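Local coordinates for protein vibralactone Cyclase (Boreostereum vibrans, PDB 6KD0) that catalyses the cyclization that forms the fused bicyclic beta-lactone of vibralactone, using an alpha/beta-hydrolase fold, at residues Thr211-Met217 / Phe259-Leu263; Gly104-Ile108 / Phe245-Ala249; Ala234-Lys239 / Trp280-Arg284. All coordinates share one frame; numbering follows the deposited sequence.

Interaction 1 of 3, residues Thr211-Met217 / Phe259-Leu263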
ATOM      1  N   THR A 211      -1.093  -1.563 -11.120  1.00 18.17           N
ATOM      2  CA  THR A 211      -1.224  -3.006 -11.303  1.00 17.84           C
ATOM      3  C   THR A 211      -0.641  -3.514 -12.607  1.00 18.46           C
ATOM      4  O   THR A 211      -0.446  -4.730 -12.732  1.00 18.60           O
ATOM      5  CB  THR A 211      -2.696  -3.438 -11.232  1.00 19.46           C
ATOM      6  OG1 THR A 211      -3.403  -2.873 -12.344  1.00 17.89           O
ATOM      7  CG2 THR A 211      -3.327  -2.960  -9.928  1.00 19.95           C
ATOM      8  N   CYS A 212      -0.343  -2.646 -13.569  1.00 19.36           N
ATOM      9  CA  CYS A 212       0.107  -3.133 -14.862  1.00 20.30           C
ATOM     10  C   CYS A 212       0.839  -2.025 -15.593  1.00 24.47           C
ATOM     11  O   CYS A 212       0.345  -0.896 -15.666  1.00 24.82           O
ATOM     12  CB  CYS A 212      -1.088  -3.625 -15.703  1.00 21.61           C
ATOM     13  SG  CYS A 212      -0.578  -4.562 -17.144  1.00 26.15           S
ATOM     14  N   HIS A 213       2.004  -2.356 -16.134  1.00 22.55           N
ATOM     15  CA  HIS A 213       2.686  -1.457 -17.046  1.00 24.53           C
ATOM     16  C   HIS A 213       1.774  -1.125 -18.232  1.00 22.46           C
ATOM     17  O   HIS A 213       1.135  -2.030 -18.791  1.00 24.99           O
ATOM     18  CB  HIS A 213       3.979  -2.107 -17.528  1.00 25.69           C
ATOM     19  CG  HIS A 213       4.959  -1.140 -18.107  1.00 29.62           C
ATOM     20  ND1 HIS A 213       4.709  -0.433 -19.265  1.00 30.16           N
ATOM     21  CD2 HIS A 213       6.195  -0.766 -17.694  1.00 24.04           C
ATOM     22  CE1 HIS A 213       5.748   0.338 -19.537  1.00 33.50           C
ATOM     23  NE2 HIS A 213       6.662   0.156 -18.600  1.00 27.19           N
ATOM     24  N   PRO A 214       1.680   0.137 -18.639  1.00 28.86           N
ATOM     25  CA  PRO A 214       0.815   0.478 -19.787  1.00 31.26           C
ATOM     26  C   PRO A 214       1.171  -0.269 -21.059  1.00 32.71           C
ATOM     27  O   PRO A 214       0.286  -0.603 -21.861  1.00 32.61           O
ATOM     28  CB  PRO A 214       1.034   1.990 -19.937  1.00 31.32           C
ATOM     29  CG  PRO A 214       1.376   2.445 -18.555  1.00 35.99           C
ATOM     30  CD  PRO A 214       2.216   1.337 -17.971  1.00 27.93           C
ATOM     31  N   GLU A 215       2.449  -0.555 -21.273  1.00 32.55           N
ATOM     32  CA  GLU A 215       2.844  -1.284 -22.468  1.00 32.99           C
ATOM     33  C   GLU A 215       2.495  -2.764 -22.396  1.00 33.20           C
ATOM     34  O   GLU A 215       2.604  -3.453 -23.413  1.00 36.71           O
ATOM     35  CB  GLU A 215       4.339  -1.080 -22.715  1.00 35.37           C
ATOM     36  CG  GLU A 215       4.681   0.404 -22.872  1.00 47.35           C
ATOM     37  CD  GLU A 215       6.111   0.655 -23.306  1.00 54.44           C
ATOM     38  OE1 GLU A 215       6.388   1.760 -23.823  1.00 65.84           O
ATOM     39  OE2 GLU A 215       6.958  -0.245 -23.121  1.00 54.68           O
ATOM     40  N   ALA A 216       2.055  -3.260 -21.240  1.00 30.62           N
ATOM     41  CA  ALA A 216       1.661  -4.657 -21.091  1.00 29.00           C
ATOM     42  C   ALA A 216       0.175  -4.840 -20.807  1.00 30.67           C
ATOM     43  O   ALA A 216      -0.250  -5.967 -20.537  1.00 27.59           O
ATOM     44  CB  ALA A 216       2.476  -5.321 -19.976  1.00 24.21           C
ATOM     45  N   MET A 217      -0.613  -3.767 -20.829  1.00 28.66           N
ATOM     46  CA  MET A 217      -2.047  -3.883 -20.621  1.00 29.13           C
ATOM     47  C   MET A 217      -2.644  -4.806 -21.681  1.00 30.38           C
ATOM     48  O   MET A 217      -2.457  -4.560 -22.880  1.00 28.30           O
ATOM     49  CB  MET A 217      -2.704  -2.510 -20.698  1.00 30.71           C
ATOM     50  CG  MET A 217      -4.188  -2.517 -20.454  1.00 34.28           C
ATOM     51  SD  MET A 217      -4.586  -3.069 -18.793  1.00 33.31           S
ATOM     52  CE  MET A 217      -3.703  -1.856 -17.809  1.00 24.27           C
ATOM     53  N   PHE A 259       6.644  -7.445 -12.214  1.00 20.46           N
ATOM     54  CA  PHE A 259       6.397  -6.009 -12.289  1.00 19.38           C
ATOM     55  C   PHE A 259       4.917  -5.663 -12.362  1.00 21.27           C
ATOM     56  O   PHE A 259       4.463  -4.740 -11.676  1.00 21.53           O
ATOM     57  CB  PHE A 259       7.127  -5.379 -13.489  1.00 18.38           C
ATOM     58  CG  PHE A 259       6.961  -3.884 -13.553  1.00 19.91           C
ATOM     59  CD1 PHE A 259       7.760  -3.055 -12.786  1.00 22.53           C
ATOM     60  CD2 PHE A 259       5.968  -3.311 -14.336  1.00 20.98           C
ATOM     61  CE1 PHE A 259       7.592  -1.674 -12.818  1.00 21.47           C
ATOM     62  CE2 PHE A 259       5.787  -1.937 -14.361  1.00 22.12           C
ATOM     63  CZ  PHE A 259       6.602  -1.118 -13.605  1.00 19.30           C
ATOM     64  N   SER A 260       4.148  -6.392 -13.175  1.00 17.64           N
ATOM     65  CA  SER A 260       2.741  -6.122 -13.459  1.00 20.83           C
ATOM     66  C   SER A 260       1.903  -7.210 -12.814  1.00 19.80           C
ATOM     67  O   SER A 260       1.614  -8.230 -13.459  1.00 23.63           O
ATOM     68  CB  SER A 260       2.498  -6.097 -14.968  1.00 19.21           C
ATOM     69  OG  SER A 260       3.225  -5.063 -15.579  1.00 20.60           O
ATOM     70  N   PRO A 261       1.466  -7.043 -11.563  1.00 18.52           N
ATOM     71  CA  PRO A 261       0.748  -8.135 -10.884  1.00 17.68           C
ATOM     72  C   PRO A 261      -0.575  -8.508 -11.533  1.00 18.77           C
ATOM     73  O   PRO A 261      -1.062  -9.619 -11.294  1.00 19.59           O
ATOM     74  CB  PRO A 261       0.542  -7.592  -9.463  1.00 17.35           C
ATOM     75  CG  PRO A 261       0.668  -6.090  -9.605  1.00 15.70           C
ATOM     76  CD  PRO A 261       1.713  -5.901 -10.665  1.00 19.00           C
ATOM     77  N   LEU A 262      -1.191  -7.598 -12.302  1.00 17.25           N
ATOM     78  CA  LEU A 262      -2.368  -7.929 -13.098  1.00 19.12           C
ATOM     79  C   LEU A 262      -2.152  -9.170 -13.956  1.00 22.56           C
ATOM     80  O   LEU A 262      -3.109  -9.909 -14.230  1.00 20.61           O
ATOM     81  CB  LEU A 262      -2.736  -6.747 -13.999  1.00 17.28           C
ATOM     82  CG  LEU A 262      -4.063  -6.809 -14.755  1.00 22.79           C
ATOM     83  CD1 LEU A 262      -5.217  -6.499 -13.792  1.00 19.21           C
ATOM     84  CD2 LEU A 262      -4.059  -5.828 -15.920  1.00 22.85           C
ATOM     85  N   LEU A 263      -0.908  -9.423 -14.371  1.00 20.08           N
ATOM     86  CA  LEU A 263      -0.576 -10.420 -15.382  1.00 22.28           C
ATOM     87  C   LEU A 263      -0.128 -11.772 -14.809  1.00 24.63           C
ATOM     88  O   LEU A 263       0.331 -12.629 -15.576  1.00 22.86           O
ATOM     89  CB  LEU A 263       0.522  -9.875 -16.300  1.00 18.78           C
ATOM     90  CG  LEU A 263       0.188  -8.528 -16.955  1.00 21.63           C
ATOM     91  CD1 LEU A 263       1.298  -8.066 -17.884  1.00 20.47           C
ATOM     92  CD2 LEU A 263      -1.146  -8.605 -17.715  1.00 22.51           C
TER

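Interaction 2 of 3, residues Gly104-Ile108 / Phe245-Ala249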
ATOM      1  N   GLY A 104       5.403   5.367  -2.552  1.00 18.14           N
ATOM      2  CA  GLY A 104       6.433   6.253  -3.055  1.00 18.16           C
ATOM      3  C   GLY A 104       6.803   6.065  -4.508  1.00 19.02           C
ATOM      4  O   GLY A 104       7.907   6.463  -4.897  1.00 18.30           O
ATOM      5  N   GLY A 105       5.915   5.475  -5.319  1.00 16.35           N
ATOM      6  CA  GLY A 105       6.208   5.321  -6.743  1.00 20.08           C
ATOM      7  C   GLY A 105       7.384   4.410  -7.045  1.00 15.19           C
ATOM      8  O   GLY A 105       7.927   4.465  -8.159  1.00 16.82           O
ATOM      9  N   TRP A 106       7.783   3.568  -6.075  1.00 15.86           N
ATOM     10  CA  TRP A 106       8.951   2.675  -6.080  1.00 16.09           C
ATOM     11  C   TRP A 106      10.276   3.409  -5.896  1.00 17.72           C
ATOM     12  O   TRP A 106      11.310   2.763  -5.678  1.00 17.49           O
ATOM     13  CB  TRP A 106       9.043   1.824  -7.348  1.00 14.64           C
ATOM     14  CG  TRP A 106       7.836   1.002  -7.637  1.00 14.71           C
ATOM     15  CD1 TRP A 106       7.326  -0.028  -6.867  1.00 16.91           C
ATOM     16  CD2 TRP A 106       6.992   1.102  -8.790  1.00 14.30           C
ATOM     17  NE1 TRP A 106       6.193  -0.549  -7.473  1.00 17.02           N
ATOM     18  CE2 TRP A 106       5.978   0.118  -8.657  1.00 16.41           C
ATOM     19  CE3 TRP A 106       6.988   1.932  -9.923  1.00 16.97           C
ATOM     20  CZ2 TRP A 106       4.971  -0.050  -9.609  1.00 16.41           C
ATOM     21  CZ3 TRP A 106       5.986   1.760 -10.870  1.00 18.89           C
ATOM     22  CH2 TRP A 106       4.988   0.777 -10.703  1.00 15.53           C
ATOM     23  N   ALA A 107      10.252   4.749  -5.955  1.00 15.39           N
ATOM     24  CA  ALA A 107      11.450   5.575  -5.985  1.00 20.12           C
ATOM     25  C   ALA A 107      11.647   6.412  -4.729  1.00 19.34           C
ATOM     26  O   ALA A 107      12.701   7.036  -4.584  1.00 18.90           O
ATOM     27  CB  ALA A 107      11.419   6.507  -7.211  1.00 16.96           C
ATOM     28  N   ILE A 108      10.666   6.453  -3.827  1.00 17.60           N
ATOM     29  CA  ILE A 108      10.705   7.313  -2.655  1.00 18.98           C
ATOM     30  C   ILE A 108      10.275   6.501  -1.441  1.00 20.30           C
ATOM     31  O   ILE A 108       9.400   5.636  -1.553  1.00 18.65           O
ATOM     32  CB  ILE A 108       9.772   8.526  -2.843  1.00 17.65           C
ATOM     33  CG1 ILE A 108      10.105   9.286  -4.128  1.00 18.63           C
ATOM     34  CG2 ILE A 108       9.772   9.429  -1.596  1.00 18.82           C
ATOM     35  CD1 ILE A 108       8.986  10.246  -4.574  1.00 23.33           C
ATOM     36  N   PHE A 245       7.543   7.147 -13.403  1.00 20.24           N
ATOM     37  CA  PHE A 245       7.861   6.174 -12.358  1.00 19.46           C
ATOM     38  C   PHE A 245       8.049   4.772 -12.946  1.00 18.75           C
ATOM     39  O   PHE A 245       8.918   4.007 -12.491  1.00 18.64           O
ATOM     40  CB  PHE A 245       6.775   6.176 -11.268  1.00 16.64           C
ATOM     41  CG  PHE A 245       6.871   7.334 -10.299  1.00 18.64           C
ATOM     42  CD1 PHE A 245       7.977   7.489  -9.477  1.00 19.57           C
ATOM     43  CD2 PHE A 245       5.831   8.252 -10.191  1.00 26.04           C
ATOM     44  CE1 PHE A 245       8.060   8.563  -8.578  1.00 21.93           C
ATOM     45  CE2 PHE A 245       5.910   9.321  -9.298  1.00 25.44           C
ATOM     46  CZ  PHE A 245       7.029   9.477  -8.499  1.00 22.00           C
ATOM     47  N   ASN A 246       7.234   4.412 -13.950  1.00 18.84           N
ATOM     48  CA  ASN A 246       7.437   3.136 -14.643  1.00 20.30           C
ATOM     49  C   ASN A 246       8.807   3.087 -15.301  1.00 20.58           C
ATOM     50  O   ASN A 246       9.494   2.056 -15.270  1.00 20.53           O
ATOM     51  CB  ASN A 246       6.351   2.914 -15.711  1.00 19.12           C
ATOM     52  CG  ASN A 246       4.981   2.679 -15.116  1.00 25.40           C
ATOM     53  OD1 ASN A 246       4.850   2.109 -14.049  1.00 27.43           O
ATOM     54  ND2 ASN A 246       3.945   3.094 -15.835  1.00 32.17           N
ATOM     55  N   GLU A 247       9.212   4.192 -15.931  1.00 21.55           N
ATOM     56  CA  GLU A 247      10.529   4.261 -16.556  1.00 20.75           C
ATOM     57  C   GLU A 247      11.662   4.149 -15.532  1.00 21.39           C
ATOM     58  O   GLU A 247      12.653   3.454 -15.768  1.00 19.02           O
ATOM     59  CB  GLU A 247      10.644   5.569 -17.342  1.00 24.91           C
ATOM     60  CG  GLU A 247      12.002   5.748 -18.000  1.00 32.59           C
ATOM     61  CD  GLU A 247      12.097   7.030 -18.794  1.00 45.58           C
ATOM     62  OE1 GLU A 247      12.991   7.116 -19.663  1.00 58.44           O
ATOM     63  OE2 GLU A 247      11.282   7.947 -18.552  1.00 47.42           O
ATOM     64  N   LEU A 248      11.539   4.838 -14.394  1.00 20.27           N
ATOM     65  CA  LEU A 248      12.565   4.749 -13.354  1.00 16.27           C
ATOM     66  C   LEU A 248      12.703   3.315 -12.855  1.00 18.57           C
ATOM     67  O   LEU A 248      13.809   2.857 -12.529  1.00 18.26           O
ATOM     68  CB  LEU A 248      12.224   5.678 -12.190  1.00 18.38           C
ATOM     69  CG  LEU A 248      12.264   7.199 -12.367  1.00 21.67           C
ATOM     70  CD1 LEU A 248      11.819   7.850 -11.067  1.00 20.20           C
ATOM     71  CD2 LEU A 248      13.652   7.671 -12.748  1.00 23.89           C
ATOM     72  N   ALA A 249      11.589   2.584 -12.798  1.00 16.07           N
ATOM     73  CA  ALA A 249      11.646   1.227 -12.264  1.00 19.35           C
ATOM     74  C   ALA A 249      12.365   0.272 -13.219  1.00 19.43           C
ATOM     75  O   ALA A 249      12.890  -0.765 -12.784  1.00 18.04           O
ATOM     76  CB  ALA A 249      10.240   0.721 -11.960  1.00 18.47           C
TER
HETATM   77  O   HOH W   1       9.909   4.181  -9.946  1.00 18.67           O

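Interaction 3 of 3, residues Ala234-Lys239 / Trp280-Arg284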
ATOM      1  N   ALA A 234      -4.575  14.957 -13.161  1.00 21.52           N
ATOM      2  CA  ALA A 234      -5.199  15.017 -11.848  1.00 24.24           C
ATOM      3  C   ALA A 234      -4.212  15.559 -10.814  1.00 26.33           C
ATOM      4  O   ALA A 234      -2.997  15.393 -10.954  1.00 23.30           O
ATOM      5  CB  ALA A 234      -5.694  13.641 -11.416  1.00 23.04           C
ATOM      6  N   PRO A 235      -4.710  16.215  -9.768  1.00 28.32           N
ATOM      7  CA  PRO A 235      -3.829  16.617  -8.671  1.00 23.78           C
ATOM      8  C   PRO A 235      -3.023  15.435  -8.149  1.00 26.36           C
ATOM      9  O   PRO A 235      -3.511  14.301  -8.081  1.00 26.97           O
ATOM     10  CB  PRO A 235      -4.807  17.136  -7.610  1.00 26.25           C
ATOM     11  CG  PRO A 235      -6.024  17.532  -8.372  1.00 25.20           C
ATOM     12  CD  PRO A 235      -6.120  16.540  -9.487  1.00 26.79           C
ATOM     13  N   LEU A 236      -1.766  15.717  -7.794  1.00 26.94           N
ATOM     14  CA  LEU A 236      -0.864  14.842  -7.047  1.00 25.48           C
ATOM     15  C   LEU A 236      -0.346  13.657  -7.861  1.00 25.86           C
ATOM     16  O   LEU A 236       0.632  13.038  -7.458  1.00 27.30           O
ATOM     17  CB  LEU A 236      -1.523  14.318  -5.750  1.00 24.44           C
ATOM     18  CG  LEU A 236      -2.072  15.340  -4.750  1.00 27.28           C
ATOM     19  CD1 LEU A 236      -2.617  14.620  -3.534  1.00 25.71           C
ATOM     20  CD2 LEU A 236      -1.002  16.355  -4.336  1.00 24.77           C
ATOM     21  N   LEU A 237      -0.974  13.313  -8.988  1.00 22.84           N
ATOM     22  CA  LEU A 237      -0.434  12.259  -9.845  1.00 24.34           C
ATOM     23  C   LEU A 237      -0.959  12.407 -11.265  1.00 24.89           C
ATOM     24  O   LEU A 237      -2.147  12.193 -11.520  1.00 25.18           O
ATOM     25  CB  LEU A 237      -0.779  10.865  -9.307  1.00 22.20           C
ATOM     26  CG  LEU A 237      -0.213   9.718 -10.157  1.00 25.02           C
ATOM     27  CD1 LEU A 237       1.327   9.728 -10.144  1.00 17.87           C
ATOM     28  CD2 LEU A 237      -0.753   8.354  -9.675  1.00 24.49           C
ATOM     29  N   SER A 238      -0.081  12.768 -12.191  1.00 23.31           N
ATOM     30  CA  SER A 238      -0.427  12.903 -13.594  1.00 24.91           C
ATOM     31  C   SER A 238      -0.037  11.627 -14.332  1.00 22.67           C
ATOM     32  O   SER A 238       0.742  10.815 -13.829  1.00 19.02           O
ATOM     33  CB  SER A 238       0.279  14.120 -14.191  1.00 22.11           C
ATOM     34  OG  SER A 238       1.687  13.929 -14.189  1.00 22.45           O
ATOM     35  N   LYS A 239      -0.640  11.434 -15.511  1.00 22.22           N
ATOM     36  CA  LYS A 239      -0.211  10.376 -16.426  1.00 21.88           C
ATOM     37  C   LYS A 239       1.280  10.464 -16.723  1.00 21.23           C
ATOM     38  O   LYS A 239       1.996   9.453 -16.745  1.00 20.22           O
ATOM     39  CB  LYS A 239      -1.019  10.469 -17.726  1.00 26.89           C
ATOM     40  CG  LYS A 239      -0.480   9.608 -18.859  1.00 30.37           C
ATOM     41  CD  LYS A 239      -1.430   9.647 -20.059  1.00 29.06           C
ATOM     42  CE  LYS A 239      -1.098   8.558 -21.063  1.00 38.01           C
ATOM     43  NZ  LYS A 239      -0.125   9.012 -22.088  1.00 44.84           N
ATOM     44  N   TRP A 280     -10.186  10.427  -8.480  1.00 21.12           N
ATOM     45  CA  TRP A 280      -9.564  11.398  -9.378  1.00 18.95           C
ATOM     46  C   TRP A 280      -8.085  11.062  -9.549  1.00 21.92           C
ATOM     47  O   TRP A 280      -7.204  11.745  -9.036  1.00 21.05           O
ATOM     48  CB  TRP A 280      -9.749  12.804  -8.818  1.00 23.40           C
ATOM     49  CG  TRP A 280      -9.462  13.932  -9.769  1.00 23.93           C
ATOM     50  CD1 TRP A 280      -9.037  13.849 -11.070  1.00 24.62           C
ATOM     51  CD2 TRP A 280      -9.573  15.331  -9.473  1.00 24.23           C
ATOM     52  NE1 TRP A 280      -8.888  15.114 -11.601  1.00 27.29           N
ATOM     53  CE2 TRP A 280      -9.209  16.039 -10.638  1.00 26.95           C
ATOM     54  CE3 TRP A 280      -9.936  16.054  -8.331  1.00 26.44           C
ATOM     55  CZ2 TRP A 280      -9.211  17.437 -10.694  1.00 24.05           C
ATOM     56  CZ3 TRP A 280      -9.935  17.445  -8.392  1.00 28.51           C
ATOM     57  CH2 TRP A 280      -9.577  18.114  -9.563  1.00 27.78           C
ATOM     58  N   ASP A 281      -7.823   9.995 -10.310  1.00 22.74           N
ATOM     59  CA  ASP A 281      -6.540   9.306 -10.239  1.00 21.12           C
ATOM     60  C   ASP A 281      -6.338   8.551 -11.546  1.00 21.73           C
ATOM     61  O   ASP A 281      -7.194   7.737 -11.918  1.00 22.02           O
ATOM     62  CB  ASP A 281      -6.544   8.369  -9.017  1.00 19.39           C
ATOM     63  CG  ASP A 281      -5.223   7.644  -8.780  1.00 19.67           C
ATOM     64  OD1 ASP A 281      -4.293   7.703  -9.621  1.00 21.90           O
ATOM     65  OD2 ASP A 281      -5.125   6.998  -7.717  1.00 23.34           O
ATOM     66  N   PRO A 282      -5.254   8.818 -12.287  1.00 19.55           N
ATOM     67  CA  PRO A 282      -5.011   8.062 -13.534  1.00 22.35           C
ATOM     68  C   PRO A 282      -4.862   6.566 -13.316  1.00 22.47           C
ATOM     69  O   PRO A 282      -5.178   5.782 -14.224  1.00 23.77           O
ATOM     70  CB  PRO A 282      -3.709   8.681 -14.072  1.00 22.32           C
ATOM     71  CG  PRO A 282      -3.037   9.254 -12.852  1.00 20.36           C
ATOM     72  CD  PRO A 282      -4.171   9.782 -12.011  1.00 19.40           C
ATOM     73  N   LEU A 283      -4.399   6.140 -12.141  1.00 21.31           N
ATOM     74  CA  LEU A 283      -4.255   4.719 -11.818  1.00 23.33           C
ATOM     75  C   LEU A 283      -5.558   4.067 -11.368  1.00 22.49           C
ATOM     76  O   LEU A 283      -5.546   2.891 -10.985  1.00 20.46           O
ATOM     77  CB  LEU A 283      -3.211   4.542 -10.703  1.00 19.51           C
ATOM     78  CG  LEU A 283      -1.765   4.906 -11.003  1.00 23.83           C
ATOM     79  CD1 LEU A 283      -0.845   4.545  -9.808  1.00 24.69           C
ATOM     80  CD2 LEU A 283      -1.277   4.237 -12.276  1.00 20.89           C
ATOM     81  N   ARG A 284      -6.677   4.799 -11.382  1.00 22.19           N
ATOM     82  CA  ARG A 284      -7.910   4.255 -10.822  1.00 19.20           C
ATOM     83  C   ARG A 284      -8.347   2.990 -11.549  1.00 19.75           C
ATOM     84  O   ARG A 284      -8.641   1.967 -10.919  1.00 20.98           O
ATOM     85  CB  ARG A 284      -9.021   5.308 -10.869  1.00 22.24           C
ATOM     86  CG  ARG A 284     -10.367   4.810 -10.343  1.00 25.36           C
ATOM     87  CD  ARG A 284     -11.505   5.763 -10.766  1.00 25.57           C
ATOM     88  NE  ARG A 284     -11.792   5.675 -12.200  1.00 25.82           N
ATOM     89  CZ  ARG A 284     -12.055   6.711 -12.994  1.00 29.65           C
ATOM     90  NH1 ARG A 284     -12.051   7.950 -12.515  1.00 26.48           N
ATOM     91  NH2 ARG A 284     -12.323   6.505 -14.277  1.00 27.69           N
TER
HETATM   92  O   HOH W   2      -4.370  11.726  -8.489  1.00 19.82           O

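Interaction 1 of 3, residues Thr211-Met217 / Phe259-Leu263
Thr211 and Leu262, the residues with the most surface buried here, meet where two loops of the alpha/beta-hydrolase fold run alongside each other: loop 211-217 comes after strand 203-207, and loop 259-263 comes before strand 273-278. Their backbones are joined by a hydrogen bond from Leu262 N to Thr211 O, 3.0 Å long. The same oxygen also rests on the Pro261 ring, 3.2 Å from Pro261 CD, and Pro261 N has no hydrogen to offer, so Leu262 N is the donor that this carbonyl has within the contact. Glu286 OE1 accepts from both Thr211 N and Cys212 N, tying this loop to helix 284-296.

The side chain of Leu262 packs along the first loop. With CG anti to the backbone N (chi1 -171°), the branch is directed at that loop and Leu262 CD2 meets Cys212 CB at 3.7 Å. Met217, bent at chi2 and chi3, brings its SD to 4.0 Å from that same Leu262 CD2. The next leucine continues the apolar surface, Leu263 CD1 touching Ala216 CB at 3.6 Å.

His213 is held through both its backbone and its ring. Its N donates almost straight to Ser260 OG (3.0 Å, N-H...O 176°), and the hydroxyl is also hydrogen-bonded to Pro254 O; two partners therefore fix its rotation. The imidazole presents its CD2 edge to Phe259, with His213 CD2 3.6 Å from Phe259 CE2. The two ring planes meet obliquely, inclined at 52°. On another part of the imidazole edge, Glu215 N donates to His213 ND1 from within the ring plane, at 3.0 Å.

Interaction 2 of 3, residues Gly104-Ile108 / Phe245-Ala249
The glycine-rich loop after strand 97-101 packs against helix 239-249 by laying Gly105 on the ring of Phe245. Phe245 CG lies anti to its carbonyl carbon (chi1 -78°), which directs the ring at the loop. Gly105 CA sits over one face, 4.1 Å from the ring centroid and 19° off the normal, a CH-pi contact displaced toward the rim. Gly105 O follows, 3.3 Å from Phe245 CD1. The backbone here has a positive phi (65°), which already favours glycine, and a CB would fall only 2.7 Å from Phe245 CD1, so the ring occupies the place a side chain would need.

In sequence and position this Gly-Gly-Trp loop resembles the HGGG oxyanion-hole loop of hormone-sensitive-lipase-like hydrolases, and a similar role is plausible, though inferred. Trp106, the last of these three residues, turns its six-membered ring edge-on to the helix: Asn246 OD1 lies in the indole plane, 3.4 Å from Trp106 CZ3, while Ala249 CB approaches Trp106 CE3 obliquely at 4.0 Å. The indole's polar end is used away from this helix, Trp106 NE1 bonding Asn181 OD1 on helix 178-192. Farther along, Ala107 CB meets Leu248 CD1 at 4.1 Å.

One water joins the two backbones as a donor, its O atom lying 2.7 Å from Gly105 O and 2.7 Å from Phe245 O; Phe245 O additionally accepts the helical bond from Ala249 N.

Interaction 3 of 3, residues Ala234-Lys239 / Trp280-Arg284
The backbones of 234-239 and 280-284 pass with Ala234 CA 6.1 Å from Asp281 CA, the first folded in a type II turn from Ala234 to Leu237 and the second in a type I turn from Asp281 to Arg284. The second lies in the loop after strand 273-278, where alpha/beta hydrolases commonly carry the acid of the catalytic triad. Asp281 has the expected geometry, its OD2 bonded to His311 ND1, consistent with a Ser-His-Asp triad.

Beside it, Trp280 offers a face of its indole to the turn. Pro235 CD stands over the centre of the six-membered ring, 3.5 Å from its centroid and 17° off the normal, a CH-pi contact. Ala234 CB meets the five-membered ring obliquely, 3.4 Å from Trp280 CD1. Putting an alanine at Trp280 would remove the indole and is likely to leave Pro235 CD without its ring face and open a gap against the turn. A water donates to Pro235 O (2.7 Å) and to Trp280 O (2.9 Å), linking the backbones.

Farther along, Pro282 CD lies 3.2 Å from Leu237 O, and the Pro282 ring packs against the leucine side chain. With Leu237 CG opposite its own backbone N (chi1 -179°), the side chain crosses that of Leu283, and Leu237 CD2 comes 3.6 Å from Asp281 OD1. Val242 of helix 239-249 touches Leu237, Pro282 and Leu283, adding that helix to the packing. Asp281 OD1 also takes a capping bond from Leu283 N, 3.0 Å long and met from above the carboxylate plane, 56° out of it.

How the interactions relate
Each contact has one segment after a parallel strand of the central sheet: 203-207 (interaction 1), 97-101 (interaction 2), 273-278 (interaction 3). In chain order come 104-108, 211-217, 234-239, 245-249, 259-263 and 280-284, so all contacts interleave. Helix 239-249 links them: it begins at the end of 234-239, contains 245-249 and leads on to 259-263. Centres lie about 14 Å apart for interactions 1 and 2, where Phe259 CZ meets Trp106 CH2 at 3.8 Å. Interaction 3 is centred about 15 Å from interaction 2 and about 17 Å from interaction 1, with nearest atoms about 5 Å and about 6 Å away, touching neither. Together they connect the presumed oxyanion loop, the helix and the probable triad acid.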